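Local coordinates for rRNA N-glycosidase (Bougainvillea spectabilis, PDB 3CTK), which is a single-chain plant protein of the ribosome-inactivating family, built from a mixed beta sheet, a largely helical middle and a small beta hairpin, at residues 81-86 with 104-109; 201-206 with 243-248. All coordinates share one frame; numbering follows the deposited sequence.

Contact 1: residues 81-86 with 104-109; sequences KDRAVF and NRVTLT
Strand 81-86 runs parallel to the edge strand 105-108, joined by four nearly linear backbone hydrogen bonds: Ala84 N to Asn104 O, Val106 N to Ala84 O, Phe86 N to Val106 O and Leu108 N to Phe86 O (2.9 Å). On the face bearing Ala84, Arg105 and Phe86, Arg105 starts with CG anti to its carbonyl carbon and bends at chi3 (79°), laying its guanidinium over the Ala84 methyl. Arg105 NH2 reaches the edge of the Phe86 ring at CZ (3.4 Å), the two planes 46° apart; Thr95 O and Leu98 O accept from the same nitrogen and help fix its rotation. On the face of Val85 and Val106, Val85 CG1, anti to its backbone N (chi1 -179°), meets Leu108 CD1 at 3.8 Å. Arg83 and Asn104 run side by side, Arg83 CD 3.7 Å from Asn104 ND2. Water 3 accepts from that amide and from Arg83 NH1 (3.0 Å), while Arg83 NH2 is salt-bridged to Asp76 of the adjacent strand. Through helix 92-97, the pair forms a beta-alpha-beta crossover at the edge of the mixed sheet of this ribosome-inactivating protein.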
ATOM      1  N   LYS A  81      23.336  10.124   8.098  1.00 19.24           N
ATOM      2  CA  LYS A  81      23.480   8.699   7.834  1.00 17.48           C
ATOM      3  C   LYS A  81      22.123   8.023   7.671  1.00 13.86           C
ATOM      4  O   LYS A  81      21.100   8.550   8.107  1.00 12.07           O
ATOM      5  CB  LYS A  81      24.262   8.034   8.965  1.00 19.47           C
ATOM      6  CG  LYS A  81      25.690   8.546   9.103  1.00 23.98           C
ATOM      7  CD  LYS A  81      26.503   7.672  10.045  1.00 26.52           C
ATOM      8  CE  LYS A  81      26.371   6.208   9.659  1.00 28.32           C
ATOM      9  NZ  LYS A  81      26.597   6.025   8.193  1.00 30.49           N
ATOM     10  N   ASP A  82      22.117   6.854   7.039  1.00 11.16           N
ATOM     11  CA  ASP A  82      20.867   6.133   6.832  1.00 10.13           C
ATOM     12  C   ASP A  82      20.285   5.657   8.153  1.00  7.51           C
ATOM     13  O   ASP A  82      21.007   5.438   9.126  1.00  7.10           O
ATOM     14  CB  ASP A  82      21.075   4.922   5.919  1.00 11.59           C
ATOM     15  CG  ASP A  82      21.468   5.309   4.507  1.00 15.36           C
ATOM     16  OD1 ASP A  82      20.961   6.334   4.002  1.00 14.86           O
ATOM     17  OD2 ASP A  82      22.270   4.574   3.893  1.00 17.49           O
ATOM     18  N   ARG A  83      18.968   5.508   8.176  1.00  6.16           N
ATOM     19  CA  ARG A  83      18.264   5.030   9.357  1.00  6.09           C
ATOM     20  C   ARG A  83      17.147   4.115   8.883  1.00  5.83           C
ATOM     21  O   ARG A  83      16.361   4.494   8.009  1.00  7.21           O
ATOM     22  CB  ARG A  83      17.661   6.190  10.158  1.00  6.59           C
ATOM     23  CG  ARG A  83      16.728   5.716  11.281  1.00  5.55           C
ATOM     24  CD  ARG A  83      16.293   6.854  12.193  1.00  5.88           C
ATOM     25  NE  ARG A  83      15.628   7.926  11.459  1.00  7.92           N
ATOM     26  CZ  ARG A  83      15.245   9.077  12.004  1.00 10.20           C
ATOM     27  NH1 ARG A  83      15.464   9.306  13.294  1.00 10.22           N
ATOM     28  NH2 ARG A  83      14.643   9.999  11.260  1.00  8.57           N
ATOM     29  N   ALA A  84      17.090   2.911   9.448  1.00  4.65           N
ATOM     30  CA  ALA A  84      16.058   1.943   9.090  1.00  5.70           C
ATOM     31  C   ALA A  84      14.976   1.979  10.155  1.00  5.40           C
ATOM     32  O   ALA A  84      15.264   1.892  11.349  1.00  6.51           O
ATOM     33  CB  ALA A  84      16.650   0.540   8.999  1.00  3.22           C
ATOM     34  N   VAL A  85      13.731   2.120   9.720  1.00  3.25           N
ATOM     35  CA  VAL A  85      12.610   2.172  10.642  1.00  3.33           C
ATOM     36  C   VAL A  85      11.651   1.048  10.279  1.00  5.34           C
ATOM     37  O   VAL A  85      11.153   0.981   9.151  1.00  5.83           O
ATOM     38  CB  VAL A  85      11.884   3.533  10.543  1.00  2.92           C
ATOM     39  CG1 VAL A  85      10.719   3.590  11.523  1.00  4.72           C
ATOM     40  CG2 VAL A  85      12.878   4.659  10.815  1.00  4.41           C
ATOM     41  N   PHE A  86      11.395   0.160  11.234  1.00  4.99           N
ATOM     42  CA  PHE A  86      10.504  -0.967  10.987  1.00  5.62           C
ATOM     43  C   PHE A  86       9.264  -0.960  11.860  1.00  5.18           C
ATOM     44  O   PHE A  86       9.304  -0.550  13.017  1.00  6.09           O
ATOM     45  CB  PHE A  86      11.225  -2.295  11.238  1.00  5.42           C
ATOM     46  CG  PHE A  86      12.371  -2.563  10.305  1.00  6.06           C
ATOM     47  CD1 PHE A  86      13.684  -2.370  10.725  1.00  5.18           C
ATOM     48  CD2 PHE A  86      12.140  -3.043   9.017  1.00  5.90           C
ATOM     49  CE1 PHE A  86      14.752  -2.656   9.878  1.00  6.57           C
ATOM     50  CE2 PHE A  86      13.202  -3.331   8.160  1.00  6.29           C
ATOM     51  CZ  PHE A  86      14.510  -3.138   8.593  1.00  6.49           C
ATOM     52  N   ASN A 104      21.623   2.113  12.460  1.00  6.99           N
ATOM     53  CA  ASN A 104      20.598   2.838  13.202  1.00  6.75           C
ATOM     54  C   ASN A 104      19.296   2.184  12.756  1.00  6.68           C
ATOM     55  O   ASN A 104      18.718   2.580  11.747  1.00  6.82           O
ATOM     56  CB  ASN A 104      20.582   4.326  12.823  1.00  7.01           C
ATOM     57  CG  ASN A 104      19.573   5.127  13.637  1.00  6.70           C
ATOM     58  OD1 ASN A 104      18.714   4.560  14.317  1.00  5.14           O
ATOM     59  ND2 ASN A 104      19.669   6.453  13.565  1.00  7.85           N
ATOM     60  N   ARG A 105      18.860   1.171  13.497  1.00  6.01           N
ATOM     61  CA  ARG A 105      17.639   0.442  13.167  1.00  5.36           C
ATOM     62  C   ARG A 105      16.619   0.616  14.286  1.00  6.38           C
ATOM     63  O   ARG A 105      16.887   0.315  15.449  1.00  6.24           O
ATOM     64  CB  ARG A 105      17.961  -1.041  12.952  1.00  6.38           C
ATOM     65  CG  ARG A 105      19.098  -1.273  11.952  1.00  7.52           C
ATOM     66  CD  ARG A 105      19.469  -2.752  11.811  1.00  7.18           C
ATOM     67  NE  ARG A 105      18.558  -3.512  10.951  1.00  6.52           N
ATOM     68  CZ  ARG A 105      18.542  -3.449   9.620  1.00  7.80           C
ATOM     69  NH1 ARG A 105      19.384  -2.652   8.971  1.00  5.99           N
ATOM     70  NH2 ARG A 105      17.688  -4.202   8.933  1.00  7.17           N
ATOM     71  N   VAL A 106      15.446   1.109  13.920  1.00  5.35           N
ATOM     72  CA  VAL A 106      14.391   1.367  14.883  1.00  6.56           C
ATOM     73  C   VAL A 106      13.215   0.414  14.733  1.00  7.69           C
ATOM     74  O   VAL A 106      12.705   0.218  13.634  1.00  7.63           O
ATOM     75  CB  VAL A 106      13.867   2.822  14.729  1.00  6.46           C
ATOM     76  CG1 VAL A 106      12.677   3.065  15.654  1.00  7.93           C
ATOM     77  CG2 VAL A 106      14.987   3.810  15.030  1.00  8.75           C
ATOM     78  N   THR A 107      12.807  -0.193  15.839  1.00  9.60           N
ATOM     79  CA  THR A 107      11.652  -1.073  15.829  1.00 11.56           C
ATOM     80  C   THR A 107      10.575  -0.287  16.554  1.00 10.48           C
ATOM     81  O   THR A 107      10.693  -0.025  17.753  1.00  9.48           O
ATOM     82  CB  THR A 107      11.913  -2.409  16.568  1.00 14.47           C
ATOM     83  OG1 THR A 107      12.631  -2.163  17.786  1.00 19.02           O
ATOM     84  CG2 THR A 107      12.707  -3.359  15.682  1.00 18.44           C
ATOM     85  N   LEU A 108       9.548   0.119  15.812  1.00  7.99           N
ATOM     86  CA  LEU A 108       8.444   0.892  16.368  1.00  8.42           C
ATOM     87  C   LEU A 108       7.629   0.040  17.342  1.00  8.90           C
ATOM     88  O   LEU A 108       7.696  -1.190  17.311  1.00  8.83           O
ATOM     89  CB  LEU A 108       7.554   1.414  15.232  1.00  7.70           C
ATOM     90  CG  LEU A 108       8.269   2.352  14.246  1.00  5.86           C
ATOM     91  CD1 LEU A 108       7.408   2.589  13.009  1.00  5.11           C
ATOM     92  CD2 LEU A 108       8.592   3.666  14.950  1.00  5.13           C
ATOM     93  N   THR A 109       6.864   0.697  18.207  1.00  9.62           N
ATOM     94  CA  THR A 109       6.063  -0.015  19.193  1.00 10.60           C
ATOM     95  C   THR A 109       4.717  -0.487  18.652  1.00 10.41           C
ATOM     96  O   THR A 109       4.016  -1.248  19.317  1.00 13.04           O
ATOM     97  CB  THR A 109       5.824   0.849  20.451  1.00 10.37           C
ATOM     98  OG1 THR A 109       5.153   2.060  20.083  1.00 12.53           O
ATOM     99  CG2 THR A 109       7.152   1.189  21.124  1.00 10.79           C
TER
HETATM  100  O   HOH W   1      23.045   3.990  10.415  1.00  8.26           O
HETATM  101  O   HOH W   2      21.357   7.431  11.154  1.00  8.97           O
HETATM  102  O   HOH W   3      17.357   7.890  15.195  1.00 15.09           O

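Contact 2: residues 201-206 with 243-248; sequences ISDAIH and ILKFKS
The C-terminal tail of this ribosome-inactivating protein, residues 243-248, has no regular secondary structure and lies across one side of helix 198-208. Its direct hydrogen bond to segment 201-206 is made at Ser202 OG, which accepts an almost straight bond from Lys245 N (2.9 Å, 178°) and donates to Trp198 O one turn earlier, so both roles of the buried hydroxyl are used; Leu244 is also bonded through its backbone to Pro35 and Thr37. Beside the hydroxyl, Leu244 and Ile205 cross at about a right angle, Leu244 CD1 resting 3.7 Å from Ile205 CG2.

His206 carries the largest share of the contact on the helix side. Its CB lies 4.0 Å from Ser248 OXT. CG is anti to the carbonyl carbon (chi1 -87°), which turns the ring toward the tail, so that the carbonyl of Lys247 stands over one of its faces. CD2 is crowded by two oxygens, 2.9 Å from Lys247 O and 3.0 Å from Ser248 OXT. ND1 turns back to its own helix, giving a weak bond to Ser202 O at 3.0 Å, and also meets water 4. At the far edge CE1 points in plane at Lys245 O, 2.9 Å away. NE2 approaches Lys247 O at too poor an angle for a hydrogen bond, because that oxygen lies above the ring. Lys247 has an unusual phi of 134°, which may reflect local strain or an imprecisely modelled chain end.

Water 4 sits within hydrogen-bonding distance of Asp203 OD1, Phe246 O and His206 ND1 and bridges them; water 5 donates to His206 O, linking it to Ser248 OG. Lys245, extended to CD and then bent at chi3 and chi4, brings NZ to Asp203 OD1 in a long salt bridge of 3.8 Å.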
ATOM      1  N   ILE A 201     -12.082 -10.466  -1.100  1.00  6.10           N
ATOM      2  CA  ILE A 201     -12.430 -10.246  -2.500  1.00  4.97           C
ATOM      3  C   ILE A 201     -11.578 -11.157  -3.380  1.00  5.78           C
ATOM      4  O   ILE A 201     -12.070 -11.738  -4.345  1.00  5.30           O
ATOM      5  CB  ILE A 201     -12.196  -8.766  -2.918  1.00  4.10           C
ATOM      6  CG1 ILE A 201     -13.220  -7.864  -2.220  1.00  5.14           C
ATOM      7  CG2 ILE A 201     -12.313  -8.615  -4.430  1.00  6.82           C
ATOM      8  CD1 ILE A 201     -12.972  -6.376  -2.422  1.00  7.85           C
ATOM      9  N   SER A 202     -10.303 -11.291  -3.030  1.00  3.63           N
ATOM     10  CA  SER A 202      -9.384 -12.128  -3.797  1.00  5.33           C
ATOM     11  C   SER A 202      -9.762 -13.607  -3.721  1.00  4.79           C
ATOM     12  O   SER A 202      -9.740 -14.315  -4.733  1.00  6.03           O
ATOM     13  CB  SER A 202      -7.946 -11.924  -3.302  1.00  4.14           C
ATOM     14  OG  SER A 202      -7.514 -10.588  -3.535  1.00  4.38           O
ATOM     15  N   ASP A 203     -10.118 -14.076  -2.530  1.00  5.01           N
ATOM     16  CA  ASP A 203     -10.505 -15.476  -2.371  1.00  6.60           C
ATOM     17  C   ASP A 203     -11.791 -15.770  -3.141  1.00  5.99           C
ATOM     18  O   ASP A 203     -11.949 -16.848  -3.711  1.00  5.79           O
ATOM     19  CB  ASP A 203     -10.703 -15.826  -0.891  1.00  9.97           C
ATOM     20  CG  ASP A 203      -9.398 -15.834  -0.109  1.00 14.15           C
ATOM     21  OD1 ASP A 203      -8.345 -16.163  -0.701  1.00 15.21           O
ATOM     22  OD2 ASP A 203      -9.427 -15.527   1.102  1.00 16.44           O
ATOM     23  N   ALA A 204     -12.709 -14.808  -3.154  1.00  6.07           N
ATOM     24  CA  ALA A 204     -13.976 -14.971  -3.862  1.00  5.35           C
ATOM     25  C   ALA A 204     -13.744 -15.128  -5.362  1.00  5.45           C
ATOM     26  O   ALA A 204     -14.377 -15.955  -6.020  1.00  4.19           O
ATOM     27  CB  ALA A 204     -14.874 -13.773  -3.603  1.00  5.66           C
ATOM     28  N   ILE A 205     -12.842 -14.319  -5.906  1.00  4.83           N
ATOM     29  CA  ILE A 205     -12.551 -14.393  -7.329  1.00  5.43           C
ATOM     30  C   ILE A 205     -11.861 -15.716  -7.645  1.00  5.24           C
ATOM     31  O   ILE A 205     -12.149 -16.343  -8.661  1.00  4.48           O
ATOM     32  CB  ILE A 205     -11.695 -13.186  -7.780  1.00  6.80           C
ATOM     33  CG1 ILE A 205     -12.520 -11.904  -7.600  1.00  7.04           C
ATOM     34  CG2 ILE A 205     -11.275 -13.347  -9.252  1.00  6.29           C
ATOM     35  CD1 ILE A 205     -11.780 -10.610  -7.916  1.00  6.10           C
ATOM     36  N   HIS A 206     -10.964 -16.157  -6.768  1.00  5.21           N
ATOM     37  CA  HIS A 206     -10.283 -17.431  -6.985  1.00  6.17           C
ATOM     38  C   HIS A 206     -11.284 -18.582  -6.991  1.00  5.60           C
ATOM     39  O   HIS A 206     -11.185 -19.507  -7.799  1.00  5.82           O
ATOM     40  CB  HIS A 206      -9.246 -17.689  -5.895  1.00  6.69           C
ATOM     41  CG  HIS A 206      -7.905 -17.096  -6.187  1.00  7.13           C
ATOM     42  ND1 HIS A 206      -7.384 -16.039  -5.471  1.00  9.90           N
ATOM     43  CD2 HIS A 206      -6.969 -17.427  -7.106  1.00  7.05           C
ATOM     44  CE1 HIS A 206      -6.182 -15.748  -5.936  1.00  7.53           C
ATOM     45  NE2 HIS A 206      -5.906 -16.576  -6.927  1.00 10.40           N
ATOM     46  N   ILE A 243      -4.558  -6.003  -8.509  1.00  4.24           N
ATOM     47  CA  ILE A 243      -3.844  -7.269  -8.325  1.00  3.94           C
ATOM     48  C   ILE A 243      -4.482  -7.997  -7.145  1.00  5.28           C
ATOM     49  O   ILE A 243      -4.834  -7.373  -6.137  1.00  5.97           O
ATOM     50  CB  ILE A 243      -2.322  -7.061  -8.065  1.00  4.68           C
ATOM     51  CG1 ILE A 243      -1.635  -8.422  -7.916  1.00  4.62           C
ATOM     52  CG2 ILE A 243      -2.103  -6.227  -6.812  1.00  6.42           C
ATOM     53  CD1 ILE A 243      -0.109  -8.357  -7.929  1.00  4.78           C
ATOM     54  N   LEU A 244      -4.651  -9.310  -7.289  1.00  4.37           N
ATOM     55  CA  LEU A 244      -5.269 -10.132  -6.251  1.00  5.15           C
ATOM     56  C   LEU A 244      -4.270 -10.801  -5.323  1.00  5.04           C
ATOM     57  O   LEU A 244      -3.104 -10.999  -5.671  1.00  5.20           O
ATOM     58  CB  LEU A 244      -6.130 -11.233  -6.879  1.00  6.81           C
ATOM     59  CG  LEU A 244      -7.205 -10.841  -7.898  1.00  9.73           C
ATOM     60  CD1 LEU A 244      -7.977 -12.084  -8.316  1.00 11.45           C
ATOM     61  CD2 LEU A 244      -8.141  -9.810  -7.301  1.00 10.79           C
ATOM     62  N   LYS A 245      -4.746 -11.162  -4.136  1.00  6.17           N
ATOM     63  CA  LYS A 245      -3.912 -11.851  -3.163  1.00  6.74           C
ATOM     64  C   LYS A 245      -3.813 -13.309  -3.591  1.00  6.39           C
ATOM     65  O   LYS A 245      -4.723 -13.844  -4.229  1.00  6.32           O
ATOM     66  CB  LYS A 245      -4.529 -11.759  -1.763  1.00  6.75           C
ATOM     67  CG  LYS A 245      -3.703 -12.451  -0.664  1.00  9.52           C
ATOM     68  CD  LYS A 245      -4.372 -12.350   0.709  1.00 13.93           C
ATOM     69  CE  LYS A 245      -5.583 -13.262   0.826  1.00 16.29           C
ATOM     70  NZ  LYS A 245      -5.203 -14.704   0.751  1.00 21.78           N
ATOM     71  N   PHE A 246      -2.696 -13.936  -3.238  1.00  6.32           N
ATOM     72  CA  PHE A 246      -2.432 -15.334  -3.564  1.00 10.43           C
ATOM     73  C   PHE A 246      -3.544 -16.261  -3.086  1.00 15.15           C
ATOM     74  O   PHE A 246      -4.389 -15.843  -2.289  1.00 12.43           O
ATOM     75  CB  PHE A 246      -1.126 -15.789  -2.908  1.00  9.09           C
ATOM     76  CG  PHE A 246      -1.089 -15.582  -1.410  1.00  8.52           C
ATOM     77  CD1 PHE A 246      -0.416 -14.493  -0.856  1.00  7.48           C
ATOM     78  CD2 PHE A 246      -1.756 -16.457  -0.555  1.00  8.85           C
ATOM     79  CE1 PHE A 246      -0.410 -14.275   0.530  1.00  6.99           C
ATOM     80  CE2 PHE A 246      -1.757 -16.247   0.837  1.00  7.64           C
ATOM     81  CZ  PHE A 246      -1.084 -15.153   1.379  1.00  7.81           C
ATOM     82  N   LYS A 247      -3.517 -17.508  -3.576  1.00 21.81           N
ATOM     83  CA  LYS A 247      -4.467 -18.565  -3.203  1.00 29.79           C
ATOM     84  C   LYS A 247      -5.065 -19.400  -4.334  1.00 33.68           C
ATOM     85  O   LYS A 247      -5.100 -18.989  -5.480  1.00 36.17           O
ATOM     86  CB  LYS A 247      -5.616 -17.997  -2.399  1.00 31.39           C
ATOM     87  CG  LYS A 247      -5.482 -18.199  -0.905  1.00 33.78           C
ATOM     88  CD  LYS A 247      -5.407 -19.671  -0.572  1.00 35.39           C
ATOM     89  CE  LYS A 247      -5.558 -19.890   0.915  1.00 36.43           C
ATOM     90  NZ  LYS A 247      -5.794 -21.330   1.177  1.00 38.69           N
ATOM     91  N   SER A 248      -5.561 -20.580  -3.972  1.00 38.65           N
ATOM     92  CA  SER A 248      -6.198 -21.537  -4.885  1.00 42.51           C
ATOM     93  C   SER A 248      -5.854 -21.311  -6.358  1.00 44.35           C
ATOM     94  O   SER A 248      -5.096 -22.137  -6.910  1.00 45.85           O
ATOM     95  CB  SER A 248      -7.718 -21.471  -4.701  1.00 44.06           C
ATOM     96  OG  SER A 248      -8.378 -22.480  -5.449  1.00 47.40           O
ATOM     97  OXT SER A 248      -6.345 -20.312  -6.939  1.00 47.08           O
TER
HETATM   98  O   HOH W   4      -7.000 -14.868  -2.505  1.00 19.77           O
HETATM   99  O   HOH W   5      -9.292 -21.641  -7.663  1.00 33.87           O

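Overall arrangement
From the N terminus, the chain lays down the sheet strands from 3-7 to 81-88, and contact 1 then closes a loop of 17 residues holding helix 92-97, adding 105-108 as the last strand. A run of helices follows from 114-121 to 198-208. Contact 2 closes a second, longer loop of 36 residues, containing the hairpin 214-222/228-233 and helix 234-237, and returns the C terminus to helix 198-208. The two are in series, neither nesting nor crossing, with centres 33 Å apart on opposite sides of the chain's centre. The Cys32-Cys212 disulfide spans contact 1 and ends within the loop of contact 2.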